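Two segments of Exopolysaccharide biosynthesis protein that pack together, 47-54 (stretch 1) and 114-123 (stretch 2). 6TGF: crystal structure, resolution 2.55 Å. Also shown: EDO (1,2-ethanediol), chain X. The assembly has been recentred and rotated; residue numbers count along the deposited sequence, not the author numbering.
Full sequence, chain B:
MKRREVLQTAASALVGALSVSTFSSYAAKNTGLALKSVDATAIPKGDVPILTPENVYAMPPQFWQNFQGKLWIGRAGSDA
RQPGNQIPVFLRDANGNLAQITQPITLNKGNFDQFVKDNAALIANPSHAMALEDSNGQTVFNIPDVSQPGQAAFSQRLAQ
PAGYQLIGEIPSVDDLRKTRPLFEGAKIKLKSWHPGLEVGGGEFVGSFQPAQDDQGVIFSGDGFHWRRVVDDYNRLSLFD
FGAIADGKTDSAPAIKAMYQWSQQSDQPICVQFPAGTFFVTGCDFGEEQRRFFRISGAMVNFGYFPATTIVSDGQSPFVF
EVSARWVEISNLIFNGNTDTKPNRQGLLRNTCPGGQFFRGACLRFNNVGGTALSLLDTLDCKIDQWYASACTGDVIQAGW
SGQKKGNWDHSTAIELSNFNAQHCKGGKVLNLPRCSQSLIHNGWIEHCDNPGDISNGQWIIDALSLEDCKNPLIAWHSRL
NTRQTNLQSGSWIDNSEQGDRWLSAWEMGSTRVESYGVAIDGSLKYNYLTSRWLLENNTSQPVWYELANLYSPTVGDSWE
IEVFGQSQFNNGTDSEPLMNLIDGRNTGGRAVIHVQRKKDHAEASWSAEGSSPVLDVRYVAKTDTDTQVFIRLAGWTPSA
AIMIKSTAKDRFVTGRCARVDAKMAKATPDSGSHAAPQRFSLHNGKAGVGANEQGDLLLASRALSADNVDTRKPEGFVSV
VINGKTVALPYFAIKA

Stretch 1 (47-54) DVPILTPE
Stretch 2 (114-123) QFVKDNAALI

A beta bulge sets this contact: the two chains run antiparallel, yet Pro 49 pairs with Ile 123 while Leu 51 pairs with Leu 122, so stretch 1 spends an extra residue, Ile 50, where its chain turns a corner. Pro 49 CA lies 4.3 Å from Ile 123 CA in the first pair, which is non-hydrogen-bonded, and Leu 51 CA lies 5.3 Å from Leu 122 CA in the second, which is hydrogen-bonded. Ile 50, at phi/psi -90/-26, breaks the extended run, and Leu 51 resumes it at -142/132. Leu 122 (-99/109) answers both: Ile 50 N donates to Leu 122 O (3.0 Å), and Leu 122 N donates to Leu 51 O (3.0 Å). Proline has no amide hydrogen to give, and Pro 49 sits in a pair that asks for none. CA-H...O contacts extend the seam, from Ile 123 CA to Val 48 O (3.2 Å) and from Ala 121 CA to Leu 51 O (3.4 Å).

The side chains sort by face. Leu 51 and Leu 122, both m,t, share one face and touch CD1 to CD1 at 3.9 Å. Pro 49 and Ile 123 share the other; Pro 49 CG lies 4.3 Å from Ile 123 CG1, with Ile 123 chi1 m and chi2 near 100°.

Beyond the strand pairing, Pro 53 (-55/-33, C-gamma exo) meets the end of the helix in stretch 2. Its CB lies 4.3 Å from Val 116 CG2 (chi1 t), its CG 3.6 Å from Asn 119 OD1, and its CD 3.1 Å from Ala 120 O. Phe 115 (chi1 t, chi2 75°) turns its ring edge to the backbone, CE2 reaching Thr 52 C at 3.5 Å. A Schellman motif ends the helix: Asn 119 takes 45/47, Ala 120 N bonds Phe 115 O (2.9 Å), and Asn 119 N bonds Val 116 O (3.0 Å). Thr 52, chi1 p, points away and donates from OG1 to Glu 54 OE1 (2.9 Å).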

# COMPACT_ATOMS: atom_id res chain seq x y z
N ASP B 47 34.75 55.05 -13.72
CA ASP B 47 35.69 54.56 -12.68
C ASP B 47 34.90 54.26 -11.40
O ASP B 47 33.97 55.03 -11.10
CB ASP B 47 36.84 55.55 -12.44
CG ASP B 47 37.94 55.49 -13.48
OD1 ASP B 47 37.72 54.88 -14.55
OD2 ASP B 47 39.03 56.05 -13.21
N VAL B 48 35.26 53.18 -10.70
CA VAL B 48 34.53 52.67 -9.50
C VAL B 48 35.56 52.25 -8.44
O VAL B 48 36.74 52.11 -8.75
CB VAL B 48 33.61 51.48 -9.86
CG1 VAL B 48 32.57 51.88 -10.89
CG2 VAL B 48 34.40 50.27 -10.34
N PRO B 49 35.14 52.04 -7.17
CA PRO B 49 35.98 51.37 -6.19
C PRO B 49 36.23 49.91 -6.59
O PRO B 49 35.29 49.13 -6.55
CB PRO B 49 35.18 51.46 -4.87
CG PRO B 49 34.17 52.56 -5.12
CD PRO B 49 33.86 52.48 -6.60
N ILE B 50 37.46 49.58 -7.00
CA ILE B 50 37.86 48.22 -7.47
C ILE B 50 38.36 47.40 -6.27
O ILE B 50 38.28 46.15 -6.35
CB ILE B 50 38.90 48.28 -8.61
CG1 ILE B 50 40.22 48.93 -8.18
CG2 ILE B 50 38.32 48.96 -9.83
CD1 ILE B 50 41.41 48.52 -9.03
N LEU B 51 38.88 48.06 -5.23
CA LEU B 51 39.38 47.42 -3.98
C LEU B 51 38.99 48.28 -2.77
O LEU B 51 39.23 49.50 -2.82
CB LEU B 51 40.90 47.25 -4.08
CG LEU B 51 41.39 46.36 -5.22
CD1 LEU B 51 42.90 46.47 -5.38
CD2 LEU B 51 40.99 44.90 -5.00
N THR B 52 38.43 47.65 -1.74
CA THR B 52 37.92 48.28 -0.49
C THR B 52 38.51 47.54 0.71
O THR B 52 39.21 46.55 0.52
CB THR B 52 36.38 48.29 -0.50
OG1 THR B 52 35.94 46.94 -0.44
CG2 THR B 52 35.80 48.97 -1.72
N PRO B 53 38.28 47.99 1.96
CA PRO B 53 38.77 47.27 3.14
C PRO B 53 38.32 45.80 3.17
O PRO B 53 39.08 44.97 3.64
CB PRO B 53 38.17 48.05 4.32
CG PRO B 53 37.95 49.44 3.77
CD PRO B 53 37.54 49.21 2.33
N GLU B 54 37.12 45.53 2.65
CA GLU B 54 36.52 44.17 2.55
C GLU B 54 37.46 43.22 1.79
O GLU B 54 37.44 42.02 2.10
CB GLU B 54 35.15 44.23 1.85
CG GLU B 54 34.03 44.73 2.74
CD GLU B 54 33.92 46.24 2.87
OE1 GLU B 54 34.34 46.95 1.94
OE2 GLU B 54 33.40 46.71 3.91
N GLN B 114 46.62 50.77 7.53
CA GLN B 114 46.29 52.18 7.20
C GLN B 114 45.06 52.22 6.28
O GLN B 114 44.15 53.03 6.56
CB GLN B 114 47.48 52.88 6.53
CG GLN B 114 47.40 54.40 6.56
CD GLN B 114 47.55 54.97 7.95
OE1 GLN B 114 48.14 54.36 8.83
NE2 GLN B 114 47.02 56.17 8.14
N PHE B 115 45.04 51.37 5.25
CA PHE B 115 43.96 51.26 4.23
C PHE B 115 42.63 50.95 4.93
O PHE B 115 41.63 51.65 4.67
CB PHE B 115 44.32 50.20 3.19
CG PHE B 115 43.40 50.14 1.99
CD1 PHE B 115 43.47 51.10 1.00
CD2 PHE B 115 42.49 49.11 1.85
CE1 PHE B 115 42.64 51.05 -0.11
CE2 PHE B 115 41.66 49.05 0.74
CZ PHE B 115 41.73 50.02 -0.23
N VAL B 116 42.63 49.94 5.80
CA VAL B 116 41.45 49.49 6.59
C VAL B 116 41.08 50.57 7.61
O VAL B 116 39.89 50.92 7.69
CB VAL B 116 41.73 48.13 7.28
CG1 VAL B 116 40.68 47.79 8.33
CG2 VAL B 116 41.84 47.01 6.26
N LYS B 117 42.08 51.09 8.34
CA LYS B 117 41.91 52.12 9.41
C LYS B 117 41.22 53.37 8.84
O LYS B 117 40.35 53.93 9.54
CB LYS B 117 43.26 52.50 10.02
CG LYS B 117 43.27 52.61 11.54
CD LYS B 117 44.59 53.07 12.13
CE LYS B 117 45.73 52.11 11.88
NZ LYS B 117 46.85 52.35 12.81
N ASP B 118 41.61 53.77 7.62
CA ASP B 118 41.11 54.99 6.93
C ASP B 118 39.81 54.69 6.17
O ASP B 118 39.31 55.62 5.51
CB ASP B 118 42.17 55.54 5.97
CG ASP B 118 43.40 56.10 6.65
OD1 ASP B 118 43.33 56.34 7.87
OD2 ASP B 118 44.42 56.29 5.96
N ASN B 119 39.29 53.46 6.24
CA ASN B 119 38.12 53.01 5.44
C ASN B 119 38.34 53.47 3.99
O ASN B 119 37.40 54.04 3.39
CB ASN B 119 36.81 53.52 6.03
CG ASN B 119 35.58 52.96 5.34
OD1 ASN B 119 35.50 51.75 5.10
ND2 ASN B 119 34.64 53.82 5.01
N ALA B 120 39.55 53.25 3.47
CA ALA B 120 40.03 53.77 2.17
C ALA B 120 39.53 52.88 1.03
O ALA B 120 39.05 51.77 1.31
CB ALA B 120 41.54 53.85 2.17
N ALA B 121 39.63 53.37 -0.21
CA ALA B 121 39.29 52.62 -1.45
C ALA B 121 40.26 53.02 -2.57
O ALA B 121 40.71 54.18 -2.58
CB ALA B 121 37.86 52.89 -1.84
N LEU B 122 40.57 52.07 -3.45
CA LEU B 122 41.31 52.31 -4.72
C LEU B 122 40.29 52.40 -5.86
O LEU B 122 39.68 51.35 -6.18
CB LEU B 122 42.32 51.18 -4.96
CG LEU B 122 43.46 51.08 -3.95
CD1 LEU B 122 44.36 49.90 -4.26
CD2 LEU B 122 44.27 52.37 -3.90
N ILE B 123 40.07 53.60 -6.41
CA ILE B 123 39.17 53.84 -7.58
C ILE B 123 40.00 53.76 -8.86
O ILE B 123 41.10 54.36 -8.90
CB ILE B 123 38.42 55.19 -7.44
CG1 ILE B 123 37.42 55.17 -6.28
CG2 ILE B 123 37.75 55.57 -8.75
CD1 ILE B 123 37.92 55.83 -5.03
C1 EDO X . 45.67 54.37 3.05
O1 EDO X . 45.01 55.56 3.41
C2 EDO X . 47.13 54.56 2.83
O2 EDO X . 47.75 53.49 2.13